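Local coordinates for protein MATE family efflux transporter (PDB 6IDS) that probably exports drugs and other toxic compounds across the Vibrio cholerae membrane in exchange for protons, as a MATE-family multidrug efflux transporter, at residues N157-L162 / R214-Y219; W19-G24 / L161-L166; M168-L173 / I197-V202. The protein carries 1 engineered substitution. All coordinates share one frame; numbering follows the deposited sequence.

Contact 1 of 3, residues N157-L162 / R214-Y219; sequences NGNTLL and RQWTSY. With OLC ((2R)-2,3-dihydroxypropyl (9Z)-octadec-9-enoate), chain C.
The indole of W216 lies against the side chain of N157, and these two are the residues most buried in the contact. The N157 amide is almost parallel to the ring, the two planes being 15° apart, and its OD1 lies over the face with W216 CD1 3.2 Å away. N157 CB rests above the six-membered ring, 3.6 Å from its centroid and close to the ring normal, which makes a CH-pi contact. W216 CG stands beside its backbone N (chi1 -70°), and on the opposite face R214 CB, from the same segment, lies toward the rim of the indole.

Looser van der Waals contacts surround the stack. N159 CB approaches W216 CH2 at 3.8 Å, its amide steeply inclined to the indole. The extended R214 chain brings NH1 to 4.0 Å from L162 CD2, the methyl lying near the guanidinium plane at its edge.

Polar links are few. A water lies 2.8 Å from W216 O, to which it probably donates, and accepts only weakly from N157 ND2, whose stronger partner is V153 O. Within 157-162, N159 OD1 accepts from L162 N at 3.0 Å, almost straight at the hydrogen (174°), a capping bond at the start of helix 161-184.

Two helix ends thus meet at the surface of the bundle: G158 and Q215, both with positive phi, are the C-prime residues of Schellman motifs that close helices 124-156 and 190-213.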
ATOM      1  N   ASN A 157     -13.945  -6.921 -10.032  1.00 20.42           N
ATOM      2  CA  ASN A 157     -15.191  -6.967 -10.788  1.00 13.01           C
ATOM      3  C   ASN A 157     -15.653  -5.574 -11.209  1.00 19.03           C
ATOM      4  O   ASN A 157     -16.799  -5.386 -11.619  1.00 22.82           O
ATOM      5  CB  ASN A 157     -16.280  -7.670  -9.978  1.00 21.18           C
ATOM      6  CG  ASN A 157     -16.007  -9.154  -9.801  1.00 20.81           C
ATOM      7  OD1 ASN A 157     -16.589  -9.992 -10.489  1.00 25.56           O
ATOM      8  ND2 ASN A 157     -15.112  -9.483  -8.879  1.00 18.79           N
ATOM      9  N   GLY A 158     -14.751  -4.602 -11.105  1.00 22.60           N
ATOM     10  CA  GLY A 158     -15.017  -3.253 -11.569  1.00 20.67           C
ATOM     11  C   GLY A 158     -15.710  -2.374 -10.548  1.00 28.97           C
ATOM     12  O   GLY A 158     -16.243  -1.318 -10.891  1.00 30.60           O
ATOM     13  N   ASN A 159     -15.699  -2.805  -9.292  1.00 25.39           N
ATOM     14  CA  ASN A 159     -16.359  -2.061  -8.226  1.00 22.11           C
ATOM     15  C   ASN A 159     -15.373  -1.585  -7.161  1.00 21.38           C
ATOM     16  O   ASN A 159     -14.880  -2.379  -6.362  1.00 30.35           O
ATOM     17  CB  ASN A 159     -17.458  -2.921  -7.590  1.00 15.86           C
ATOM     18  CG  ASN A 159     -18.406  -2.114  -6.711  1.00 23.30           C
ATOM     19  OD1 ASN A 159     -18.008  -1.150  -6.057  1.00 40.14           O
ATOM     20  ND2 ASN A 159     -19.673  -2.509  -6.697  1.00 32.23           N
ATOM     21  N   THR A 160     -15.095  -0.283  -7.156  1.00 16.59           N
ATOM     22  CA  THR A 160     -14.234   0.319  -6.142  1.00 18.27           C
ATOM     23  C   THR A 160     -15.041   1.182  -5.180  1.00 14.14           C
ATOM     24  O   THR A 160     -14.535   1.613  -4.144  1.00 17.74           O
ATOM     25  CB  THR A 160     -13.129   1.183  -6.771  1.00 15.56           C
ATOM     26  OG1 THR A 160     -13.727   2.203  -7.582  1.00 25.03           O
ATOM     27  CG2 THR A 160     -12.212   0.330  -7.626  1.00 18.90           C
ATOM     28  N   LEU A 161     -16.298   1.430  -5.532  1.00 20.49           N
ATOM     29  CA  LEU A 161     -17.165   2.273  -4.720  1.00 13.19           C
ATOM     30  C   LEU A 161     -17.482   1.607  -3.386  1.00 24.94           C
ATOM     31  O   LEU A 161     -17.442   2.252  -2.340  1.00 34.46           O
ATOM     32  CB  LEU A 161     -18.461   2.598  -5.465  1.00 15.81           C
ATOM     33  CG  LEU A 161     -19.469   3.477  -4.721  1.00 16.14           C
ATOM     34  CD1 LEU A 161     -18.897   4.864  -4.453  1.00 13.08           C
ATOM     35  CD2 LEU A 161     -20.767   3.569  -5.501  1.00 16.71           C
ATOM     36  N   LEU A 162     -17.789   0.313  -3.426  1.00 27.65           N
ATOM     37  CA  LEU A 162     -18.122  -0.426  -2.207  1.00 22.35           C
ATOM     38  C   LEU A 162     -16.926  -0.586  -1.257  1.00 22.67           C
ATOM     39  O   LEU A 162     -17.070  -0.360  -0.056  1.00 24.64           O
ATOM     40  CB  LEU A 162     -18.711  -1.801  -2.551  1.00 22.27           C
ATOM     41  CG  LEU A 162     -19.025  -2.755  -1.391  1.00 19.74           C
ATOM     42  CD1 LEU A 162     -20.028  -2.148  -0.414  1.00 22.49           C
ATOM     43  CD2 LEU A 162     -19.533  -4.087  -1.921  1.00 37.21           C
ATOM     44  N   ARG A 214     -23.828 -10.993  -5.692  1.00 21.69           N
ATOM     45  CA  ARG A 214     -23.528 -10.760  -7.101  1.00 22.39           C
ATOM     46  C   ARG A 214     -22.828 -11.970  -7.712  1.00 23.43           C
ATOM     47  O   ARG A 214     -22.374 -11.921  -8.857  1.00 32.69           O
ATOM     48  CB  ARG A 214     -22.671  -9.497  -7.269  1.00 13.71           C
ATOM     49  CG  ARG A 214     -23.127  -8.329  -6.398  1.00 19.79           C
ATOM     50  CD  ARG A 214     -22.828  -6.970  -7.014  1.00 23.01           C
ATOM     51  NE  ARG A 214     -23.493  -5.897  -6.275  1.00 58.32           N
ATOM     52  CZ  ARG A 214     -22.913  -5.160  -5.331  1.00 54.70           C
ATOM     53  NH1 ARG A 214     -21.644  -5.365  -5.007  1.00 56.54           N
ATOM     54  NH2 ARG A 214     -23.603  -4.210  -4.714  1.00 66.54           N
ATOM     55  N   GLN A 215     -22.760 -13.052  -6.939  1.00 22.58           N
ATOM     56  CA  GLN A 215     -22.081 -14.282  -7.344  1.00 31.57           C
ATOM     57  C   GLN A 215     -20.651 -14.024  -7.827  1.00 18.91           C
ATOM     58  O   GLN A 215     -20.247 -14.514  -8.880  1.00 33.04           O
ATOM     59  CB  GLN A 215     -22.891 -15.010  -8.425  1.00 19.48           C
ATOM     60  CG  GLN A 215     -24.168 -15.664  -7.904  1.00 46.73           C
ATOM     61  CD  GLN A 215     -25.407 -15.234  -8.671  1.00 58.31           C
ATOM     62  OE1 GLN A 215     -25.333 -14.879  -9.847  1.00 59.23           O
ATOM     63  NE2 GLN A 215     -26.555 -15.262  -8.004  1.00 70.49           N
ATOM     64  N   TRP A 216     -19.897 -13.249  -7.047  1.00 15.91           N
ATOM     65  CA  TRP A 216     -18.487 -12.979  -7.340  1.00 20.61           C
ATOM     66  C   TRP A 216     -17.593 -14.004  -6.654  1.00 25.40           C
ATOM     67  O   TRP A 216     -16.406 -14.118  -6.962  1.00 23.75           O
ATOM     68  CB  TRP A 216     -18.099 -11.559  -6.906  1.00 19.24           C
ATOM     69  CG  TRP A 216     -18.709 -10.484  -7.755  1.00 16.09           C
ATOM     70  CD1 TRP A 216     -19.339 -10.653  -8.952  1.00 12.83           C
ATOM     71  CD2 TRP A 216     -18.756  -9.075  -7.474  1.00 20.47           C
ATOM     72  NE1 TRP A 216     -19.772  -9.442  -9.435  1.00 21.80           N
ATOM     73  CE2 TRP A 216     -19.426  -8.459  -8.546  1.00 11.01           C
ATOM     74  CE3 TRP A 216     -18.294  -8.283  -6.416  1.00 18.46           C
ATOM     75  CZ2 TRP A 216     -19.651  -7.083  -8.596  1.00 13.23           C
ATOM     76  CZ3 TRP A 216     -18.517  -6.914  -6.470  1.00 24.05           C
ATOM     77  CH2 TRP A 216     -19.190  -6.331  -7.552  1.00 31.81           C
ATOM     78  N   THR A 217     -18.178 -14.741  -5.715  1.00 22.01           N
ATOM     79  CA  THR A 217     -17.494 -15.842  -5.048  1.00 32.46           C
ATOM     80  C   THR A 217     -18.282 -17.135  -5.210  1.00 33.44           C
ATOM     81  O   THR A 217     -19.507 -17.145  -5.089  1.00 40.83           O
ATOM     82  CB  THR A 217     -17.292 -15.572  -3.552  1.00 16.85           C
ATOM     83  OG1 THR A 217     -18.531 -15.143  -2.975  1.00 37.89           O
ATOM     84  CG2 THR A 217     -16.240 -14.499  -3.343  1.00 17.39           C
ATOM     85  N   SER A 218     -17.574 -18.223  -5.485  1.00 26.45           N
ATOM     86  CA  SER A 218     -18.204 -19.526  -5.643  1.00 23.69           C
ATOM     87  C   SER A 218     -17.351 -20.602  -4.991  1.00 19.01           C
ATOM     88  O   SER A 218     -16.125 -20.531  -5.016  1.00 24.40           O
ATOM     89  CB  SER A 218     -18.425 -19.842  -7.124  1.00 22.83           C
ATOM     90  OG  SER A 218     -18.929 -21.155  -7.294  1.00 29.79           O
ATOM     91  N   TYR A 219     -18.000 -21.594  -4.397  1.00 30.83           N
ATOM     92  CA  TYR A 219     -17.274 -22.695  -3.786  1.00 23.20           C
ATOM     93  C   TYR A 219     -17.671 -24.004  -4.456  1.00 22.35           C
ATOM     94  O   TYR A 219     -17.400 -25.089  -3.945  1.00 46.73           O
ATOM     95  CB  TYR A 219     -17.520 -22.728  -2.275  1.00 19.76           C
ATOM     96  CG  TYR A 219     -16.968 -21.507  -1.567  1.00 20.48           C
ATOM     97  CD1 TYR A 219     -15.627 -21.432  -1.214  1.00 28.68           C
ATOM     98  CD2 TYR A 219     -17.785 -20.423  -1.265  1.00 26.19           C
ATOM     99  CE1 TYR A 219     -15.113 -20.317  -0.575  1.00 23.11           C
ATOM    100  CE2 TYR A 219     -17.281 -19.301  -0.627  1.00 24.30           C
ATOM    101  CZ  TYR A 219     -15.945 -19.254  -0.282  1.00 25.10           C
ATOM    102  OH  TYR A 219     -15.445 -18.141   0.354  1.00 19.72           O
TER
HETATM  103  C10 OLC C 502     -12.716 -25.173   2.745  1.00 48.73           C
HETATM  104  C9  OLC C 502     -12.911 -25.922   1.638  1.00 52.10           C
HETATM  105  C11 OLC C 502     -12.691 -23.662   2.659  1.00 49.13           C
HETATM  106  C8  OLC C 502     -13.110 -25.277   0.284  1.00 30.38           C
HETATM  107  C7  OLC C 502     -13.075 -26.353  -0.780  1.00 36.04           C
HETATM  108  C6  OLC C 502     -14.265 -26.196  -1.701  1.00 36.21           C
HETATM  109  C5  OLC C 502     -14.457 -27.467  -2.498  1.00 35.29           C
HETATM  110  C4  OLC C 502     -15.932 -27.662  -2.760  1.00 39.65           C
HETATM  111  C3  OLC C 502     -16.126 -28.432  -4.047  1.00 34.18           C
HETATM  112  C2  OLC C 502     -17.568 -28.309  -4.489  1.00 43.91           C
HETATM  113  C1  OLC C 502     -18.484 -28.595  -3.320  1.00 39.72           C
HETATM  114  O   HOH W   1     -15.243 -12.926  -9.207  1.00 25.74           O

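Contact 2 of 3, residues W19-G24 / L161-L166; sequences WPMLFG and LLPGTL
P20 and G164 bring helices 5-40 and 161-184 together at their tightest point, with CA atoms 4.7 Å apart. The short segments run nearly parallel, at 20°, and their axes approach to 7.6 Å, a spacing allowed by the absence of a side chain at G164; G24 likewise has none facing the partner. P20 O faces G164 CA at 3.4 Å in a bent CA-H...O contact, and the same carbonyl accepts from G24 N one turn on. Further along, G24 CA lies 3.9 Å from G164 O. M21 SD closes the buried flank against P163 CG, and the M21 side chain also packs on A285 and M288 of helix 281-299.

The other flank is looser and faces outward. There the exposed L161 uses CD1 to reach P20 CG at 3.9 Å and, more distantly, W19 CZ2 at 4.2 Å; CG anti to the backbone N (chi1 180°) brings CD1 up to the CB-CG edge of the proline. P20 CG in turn sits over the centre of the W19 indole, whose NE1 is hydrogen-bonded to Q16 OE1.

Contact between the helices is therefore apolar and backbone-based, fitted by shape rather than by directional bonds. It lies where P20 kinks helix 5-40, consistent with a helix that can bend during transport, as described for related MATE transporters.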
ATOM      1  N   TRP A  19     -11.809   7.985  -7.253  1.00 16.83           N
ATOM      2  CA  TRP A  19     -12.188   8.873  -6.154  1.00 20.15           C
ATOM      3  C   TRP A  19     -12.754   8.128  -4.934  1.00 23.18           C
ATOM      4  O   TRP A  19     -12.521   8.560  -3.804  1.00 23.61           O
ATOM      5  CB  TRP A  19     -13.173   9.961  -6.639  1.00 15.87           C
ATOM      6  CG  TRP A  19     -14.618   9.556  -6.763  1.00 26.51           C
ATOM      7  CD1 TRP A  19     -15.285   9.232  -7.910  1.00 33.98           C
ATOM      8  CD2 TRP A  19     -15.578   9.456  -5.702  1.00 22.59           C
ATOM      9  NE1 TRP A  19     -16.594   8.927  -7.627  1.00 26.98           N
ATOM     10  CE2 TRP A  19     -16.798   9.055  -6.277  1.00 23.56           C
ATOM     11  CE3 TRP A  19     -15.518   9.659  -4.321  1.00 26.83           C
ATOM     12  CZ2 TRP A  19     -17.949   8.854  -5.520  1.00 27.09           C
ATOM     13  CZ3 TRP A  19     -16.658   9.456  -3.570  1.00 20.21           C
ATOM     14  CH2 TRP A  19     -17.858   9.060  -4.171  1.00 20.58           C
ATOM     15  N   PRO A  20     -13.486   7.012  -5.136  1.00 26.88           N
ATOM     16  CA  PRO A  20     -13.861   6.347  -3.884  1.00 16.44           C
ATOM     17  C   PRO A  20     -12.666   5.664  -3.228  1.00 17.18           C
ATOM     18  O   PRO A  20     -12.601   5.599  -2.002  1.00 15.91           O
ATOM     19  CB  PRO A  20     -14.912   5.320  -4.323  1.00 16.64           C
ATOM     20  CG  PRO A  20     -15.340   5.743  -5.689  1.00 25.88           C
ATOM     21  CD  PRO A  20     -14.138   6.382  -6.298  1.00 25.73           C
ATOM     22  N   MET A  21     -11.730   5.169  -4.033  1.00 24.98           N
ATOM     23  CA  MET A  21     -10.507   4.596  -3.486  1.00 18.95           C
ATOM     24  C   MET A  21      -9.696   5.659  -2.763  1.00 20.42           C
ATOM     25  O   MET A  21      -8.980   5.362  -1.810  1.00 27.50           O
ATOM     26  CB  MET A  21      -9.651   3.943  -4.579  1.00 19.46           C
ATOM     27  CG  MET A  21     -10.108   2.542  -4.985  1.00 27.05           C
ATOM     28  SD  MET A  21     -10.915   1.639  -3.640  1.00 41.69           S
ATOM     29  CE  MET A  21      -9.563   1.361  -2.490  1.00 23.11           C
ATOM     30  N   LEU A  22      -9.815   6.903  -3.217  1.00 36.90           N
ATOM     31  CA  LEU A  22      -9.014   7.988  -2.669  1.00 24.59           C
ATOM     32  C   LEU A  22      -9.494   8.379  -1.278  1.00 26.68           C
ATOM     33  O   LEU A  22      -8.694   8.520  -0.352  1.00 35.66           O
ATOM     34  CB  LEU A  22      -9.041   9.197  -3.608  1.00 22.00           C
ATOM     35  CG  LEU A  22      -7.939  10.242  -3.414  1.00 18.24           C
ATOM     36  CD1 LEU A  22      -7.555  10.858  -4.748  1.00 32.78           C
ATOM     37  CD2 LEU A  22      -8.381  11.322  -2.443  1.00 20.02           C
ATOM     38  N   PHE A  23     -10.804   8.552  -1.138  1.00 26.58           N
ATOM     39  CA  PHE A  23     -11.396   8.885   0.151  1.00 25.20           C
ATOM     40  C   PHE A  23     -11.192   7.753   1.150  1.00 35.24           C
ATOM     41  O   PHE A  23     -11.090   7.988   2.354  1.00 35.49           O
ATOM     42  CB  PHE A  23     -12.887   9.195  -0.003  1.00 27.29           C
ATOM     43  CG  PHE A  23     -13.168  10.472  -0.742  1.00 42.08           C
ATOM     44  CD1 PHE A  23     -12.157  11.393  -0.969  1.00 39.99           C
ATOM     45  CD2 PHE A  23     -14.442  10.757  -1.201  1.00 47.62           C
ATOM     46  CE1 PHE A  23     -12.412  12.569  -1.647  1.00 32.82           C
ATOM     47  CE2 PHE A  23     -14.703  11.934  -1.879  1.00 46.34           C
ATOM     48  CZ  PHE A  23     -13.686  12.841  -2.101  1.00 33.59           C
ATOM     49  N   GLY A  24     -11.131   6.525   0.643  1.00 24.28           N
ATOM     50  CA  GLY A  24     -10.886   5.367   1.481  1.00 21.69           C
ATOM     51  C   GLY A  24      -9.468   5.350   2.013  1.00 20.29           C
ATOM     52  O   GLY A  24      -9.242   5.126   3.202  1.00 26.09           O
ATOM     53  N   LEU A 161     -16.298   1.430  -5.532  1.00 20.49           N
ATOM     54  CA  LEU A 161     -17.165   2.273  -4.720  1.00 13.19           C
ATOM     55  C   LEU A 161     -17.482   1.607  -3.386  1.00 24.94           C
ATOM     56  O   LEU A 161     -17.442   2.252  -2.340  1.00 34.46           O
ATOM     57  CB  LEU A 161     -18.461   2.598  -5.465  1.00 15.81           C
ATOM     58  CG  LEU A 161     -19.469   3.477  -4.721  1.00 16.14           C
ATOM     59  CD1 LEU A 161     -18.897   4.864  -4.453  1.00 13.08           C
ATOM     60  CD2 LEU A 161     -20.767   3.569  -5.501  1.00 16.71           C
ATOM     61  N   LEU A 162     -17.789   0.313  -3.426  1.00 27.65           N
ATOM     62  CA  LEU A 162     -18.122  -0.426  -2.207  1.00 22.35           C
ATOM     63  C   LEU A 162     -16.926  -0.586  -1.257  1.00 22.67           C
ATOM     64  O   LEU A 162     -17.070  -0.360  -0.056  1.00 24.64           O
ATOM     65  CB  LEU A 162     -18.711  -1.801  -2.551  1.00 22.27           C
ATOM     66  CG  LEU A 162     -19.025  -2.755  -1.391  1.00 19.74           C
ATOM     67  CD1 LEU A 162     -20.028  -2.148  -0.414  1.00 22.49           C
ATOM     68  CD2 LEU A 162     -19.533  -4.087  -1.921  1.00 37.21           C
ATOM     69  N   PRO A 163     -15.746  -0.985  -1.774  1.00 19.06           N
ATOM     70  CA  PRO A 163     -14.629  -1.021  -0.822  1.00 22.53           C
ATOM     71  C   PRO A 163     -14.233   0.370  -0.335  1.00 23.73           C
ATOM     72  O   PRO A 163     -13.802   0.520   0.809  1.00 18.85           O
ATOM     73  CB  PRO A 163     -13.492  -1.661  -1.630  1.00 27.39           C
ATOM     74  CG  PRO A 163     -13.873  -1.473  -3.056  1.00 24.38           C
ATOM     75  CD  PRO A 163     -15.365  -1.561  -3.077  1.00 17.79           C
ATOM     76  N   GLY A 164     -14.386   1.370  -1.197  1.00 26.68           N
ATOM     77  CA  GLY A 164     -14.070   2.741  -0.841  1.00 20.91           C
ATOM     78  C   GLY A 164     -14.990   3.269   0.239  1.00 16.46           C
ATOM     79  O   GLY A 164     -14.550   3.953   1.161  1.00 18.52           O
ATOM     80  N   THR A 165     -16.273   2.946   0.124  1.00 23.53           N
ATOM     81  CA  THR A 165     -17.260   3.363   1.110  1.00 19.97           C
ATOM     82  C   THR A 165     -17.008   2.698   2.460  1.00 33.69           C
ATOM     83  O   THR A 165     -17.042   3.356   3.499  1.00 24.86           O
ATOM     84  CB  THR A 165     -18.693   3.039   0.644  1.00 21.60           C
ATOM     85  OG1 THR A 165     -18.945   3.678  -0.614  1.00 39.38           O
ATOM     86  CG2 THR A 165     -19.713   3.518   1.664  1.00 20.69           C
ATOM     87  N   LEU A 166     -16.743   1.395   2.443  1.00 30.92           N
ATOM     88  CA  LEU A 166     -16.561   0.643   3.679  1.00 23.83           C
ATOM     89  C   LEU A 166     -15.258   0.995   4.398  1.00 22.29           C
ATOM     90  O   LEU A 166     -15.158   0.817   5.607  1.00 32.03           O
ATOM     91  CB  LEU A 166     -16.622  -0.862   3.404  1.00 20.66           C
ATOM     92  CG  LEU A 166     -18.024  -1.446   3.207  1.00 18.45           C
ATOM     93  CD1 LEU A 166     -17.973  -2.961   3.108  1.00 34.97           C
ATOM     94  CD2 LEU A 166     -18.929  -1.019   4.348  1.00 21.44           C
TER

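Contact 3 of 3, residues M168-L173 / I197-V202; sequences MVTSVL and IIAFGV
T170 OG1 donates to A199 O at 2.7 Å, the hydroxyl coming in above the carbonyl plane, 66° out of it, rather than along a lone pair. The same side chain also meets F200: OG1 lies at the ring edge, near its plane, and CG2 is 3.5 Å from F200 CE1. In return A199 CB packs on T170 O at 3.6 Å. One turn further, L173 sends CD2 between A199 CA, at 3.8 Å, and V202 CB, at 4.0 Å; with its CG beside the carbonyl carbon (chi1 -173°), the branch reaches across to the facing helix, at about a right angle to V202.

These residues sit on successive helices, 161-184 and 190-213, which form an antiparallel hairpin in the all-helical MATE bundle; the short segments cross at 154° with T170 opposite A199.

Beyond this shell, N174 touches A199 from the T170 helix, and F200 packs on T143 of helix 124-156. A bound monoolein molecule has its nearest atoms about 4 Å from the F200 side chain. Behind T170, S171 OG is hydrogen-bonded to M167 O, and the S171 side chain packs on S27 and L28 of helix 5-40.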
ATOM      1  N   MET A 168     -14.149   4.057   4.673  1.00 14.40           N
ATOM      2  CA  MET A 168     -14.548   5.241   5.428  1.00 25.83           C
ATOM      3  C   MET A 168     -15.402   4.855   6.637  1.00 27.44           C
ATOM      4  O   MET A 168     -15.233   5.407   7.725  1.00 45.59           O
ATOM      5  CB  MET A 168     -15.308   6.225   4.528  1.00 31.02           C
ATOM      6  CG  MET A 168     -14.450   6.874   3.441  1.00 49.18           C
ATOM      7  SD  MET A 168     -15.296   8.154   2.482  1.00 52.99           S
ATOM      8  CE  MET A 168     -15.988   7.205   1.125  1.00 39.31           C
ATOM      9  N   VAL A 169     -16.314   3.904   6.445  1.00 28.08           N
ATOM     10  CA  VAL A 169     -17.165   3.418   7.529  1.00 29.50           C
ATOM     11  C   VAL A 169     -16.340   2.713   8.600  1.00 21.57           C
ATOM     12  O   VAL A 169     -16.562   2.903   9.797  1.00 35.27           O
ATOM     13  CB  VAL A 169     -18.250   2.451   7.005  1.00 17.91           C
ATOM     14  CG1 VAL A 169     -19.051   1.864   8.156  1.00 13.63           C
ATOM     15  CG2 VAL A 169     -19.170   3.170   6.035  1.00 23.82           C
ATOM     16  N   THR A 170     -15.374   1.914   8.161  1.00 30.55           N
ATOM     17  CA  THR A 170     -14.541   1.141   9.074  1.00 33.15           C
ATOM     18  C   THR A 170     -13.579   2.028   9.868  1.00 37.79           C
ATOM     19  O   THR A 170     -13.161   1.669  10.968  1.00 32.34           O
ATOM     20  CB  THR A 170     -13.744   0.055   8.311  1.00 19.35           C
ATOM     21  OG1 THR A 170     -13.864  -1.199   8.992  1.00 38.10           O
ATOM     22  CG2 THR A 170     -12.269   0.429   8.173  1.00 32.12           C
ATOM     23  N   SER A 171     -13.240   3.191   9.317  1.00 46.13           N
ATOM     24  CA  SER A 171     -12.334   4.111   9.993  1.00 32.90           C
ATOM     25  C   SER A 171     -13.066   4.923  11.058  1.00 28.29           C
ATOM     26  O   SER A 171     -12.548   5.123  12.157  1.00 31.27           O
ATOM     27  CB  SER A 171     -11.660   5.042   8.984  1.00 20.87           C
ATOM     28  OG  SER A 171     -10.765   4.320   8.157  1.00 31.42           O
ATOM     29  N   VAL A 172     -14.269   5.384  10.730  1.00 22.16           N
ATOM     30  CA  VAL A 172     -15.088   6.141  11.674  1.00 24.49           C
ATOM     31  C   VAL A 172     -15.444   5.290  12.886  1.00 38.27           C
ATOM     32  O   VAL A 172     -15.322   5.732  14.030  1.00 42.71           O
ATOM     33  CB  VAL A 172     -16.383   6.655  11.017  1.00 18.94           C
ATOM     34  CG1 VAL A 172     -17.329   7.225  12.065  1.00 32.65           C
ATOM     35  CG2 VAL A 172     -16.059   7.698   9.961  1.00 24.84           C
ATOM     36  N   LEU A 173     -15.876   4.062  12.623  1.00 35.18           N
ATOM     37  CA  LEU A 173     -16.205   3.120  13.682  1.00 31.73           C
ATOM     38  C   LEU A 173     -14.977   2.828  14.539  1.00 37.69           C
ATOM     39  O   LEU A 173     -15.071   2.725  15.761  1.00 43.83           O
ATOM     40  CB  LEU A 173     -16.766   1.826  13.087  1.00 24.21           C
ATOM     41  CG  LEU A 173     -17.308   0.792  14.075  1.00 44.18           C
ATOM     42  CD1 LEU A 173     -18.356   1.432  14.970  1.00 45.38           C
ATOM     43  CD2 LEU A 173     -17.886  -0.405  13.333  1.00 41.84           C
ATOM     44  N   ILE A 197     -10.725  -5.218  15.427  1.00 22.57           N
ATOM     45  CA  ILE A 197     -11.395  -6.468  15.077  1.00 15.85           C
ATOM     46  C   ILE A 197     -12.883  -6.239  14.834  1.00 24.97           C
ATOM     47  O   ILE A 197     -13.456  -6.750  13.870  1.00 23.02           O
ATOM     48  CB  ILE A 197     -11.228  -7.535  16.180  1.00 18.22           C
ATOM     49  CG1 ILE A 197      -9.754  -7.722  16.534  1.00 25.96           C
ATOM     50  CG2 ILE A 197     -11.839  -8.855  15.739  1.00 34.01           C
ATOM     51  CD1 ILE A 197      -9.520  -8.725  17.644  1.00 14.99           C
ATOM     52  N   ILE A 198     -13.500  -5.457  15.712  1.00 22.13           N
ATOM     53  CA  ILE A 198     -14.922  -5.163  15.612  1.00 18.52           C
ATOM     54  C   ILE A 198     -15.217  -4.276  14.403  1.00 22.52           C
ATOM     55  O   ILE A 198     -16.169  -4.524  13.665  1.00 24.78           O
ATOM     56  CB  ILE A 198     -15.442  -4.489  16.896  1.00 21.59           C
ATOM     57  CG1 ILE A 198     -15.181  -5.397  18.101  1.00 17.68           C
ATOM     58  CG2 ILE A 198     -16.923  -4.175  16.775  1.00  9.89           C
ATOM     59  CD1 ILE A 198     -15.526  -4.773  19.428  1.00 22.45           C
ATOM     60  N   ALA A 199     -14.390  -3.257  14.193  1.00 35.82           N
ATOM     61  CA  ALA A 199     -14.569  -2.341  13.068  1.00 19.27           C
ATOM     62  C   ALA A 199     -14.398  -3.044  11.726  1.00 25.81           C
ATOM     63  O   ALA A 199     -15.136  -2.776  10.777  1.00 28.61           O
ATOM     64  CB  ALA A 199     -13.598  -1.178  13.176  1.00 25.10           C
ATOM     65  N   PHE A 200     -13.418  -3.938  11.651  1.00 29.87           N
ATOM     66  CA  PHE A 200     -13.171  -4.703  10.434  1.00 15.69           C
ATOM     67  C   PHE A 200     -14.171  -5.846  10.289  1.00 25.16           C
ATOM     68  O   PHE A 200     -14.569  -6.194   9.178  1.00 31.98           O
ATOM     69  CB  PHE A 200     -11.743  -5.251  10.420  1.00 22.71           C
ATOM     70  CG  PHE A 200     -10.693  -4.217  10.110  1.00 32.65           C
ATOM     71  CD1 PHE A 200     -11.043  -2.967   9.625  1.00 27.31           C
ATOM     72  CD2 PHE A 200      -9.351  -4.503  10.293  1.00 36.15           C
ATOM     73  CE1 PHE A 200     -10.070  -2.025   9.339  1.00 32.23           C
ATOM     74  CE2 PHE A 200      -8.378  -3.569  10.003  1.00 27.43           C
ATOM     75  CZ  PHE A 200      -8.737  -2.328   9.528  1.00 34.16           C
ATOM     76  N   GLY A 201     -14.571  -6.428  11.416  1.00 25.75           N
ATOM     77  CA  GLY A 201     -15.556  -7.494  11.414  1.00 23.08           C
ATOM     78  C   GLY A 201     -16.900  -7.027  10.891  1.00 26.35           C
ATOM     79  O   GLY A 201     -17.571  -7.740  10.144  1.00 19.97           O
ATOM     80  N   VAL A 202     -17.293  -5.823  11.290  1.00 28.37           N
ATOM     81  CA  VAL A 202     -18.523  -5.213  10.800  1.00 23.12           C
ATOM     82  C   VAL A 202     -18.412  -4.951   9.299  1.00 36.68           C
ATOM     83  O   VAL A 202     -19.376  -5.131   8.551  1.00 33.91           O
ATOM     84  CB  VAL A 202     -18.839  -3.904  11.556  1.00 18.31           C
ATOM     85  CG1 VAL A 202     -19.886  -3.083  10.817  1.00 22.70           C
ATOM     86  CG2 VAL A 202     -19.304  -4.219  12.968  1.00 17.53           C
TER

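From the N terminus, 19-24 on helix 5-40 meets 161-166, and contact 2 so closes a loop of 136 mostly helical residues. Contact 1 has already opened at 157-162, sharing L161 and L162 with contact 2, and closes only at 214-219, so the two overlap along the chain. Contact 3 opens after contact 2 has closed and is complete before contact 1 ends, joining neighbouring helices of that inner stretch. All three use helix 161-184, which is thereby tied to helix 5-40, helix 190-213 and the loop beyond it. In space T160 O packs on M21 SD and P20 CB between contacts 1 and 2, while F23 CB meets M168 SD between contacts 2 and 3.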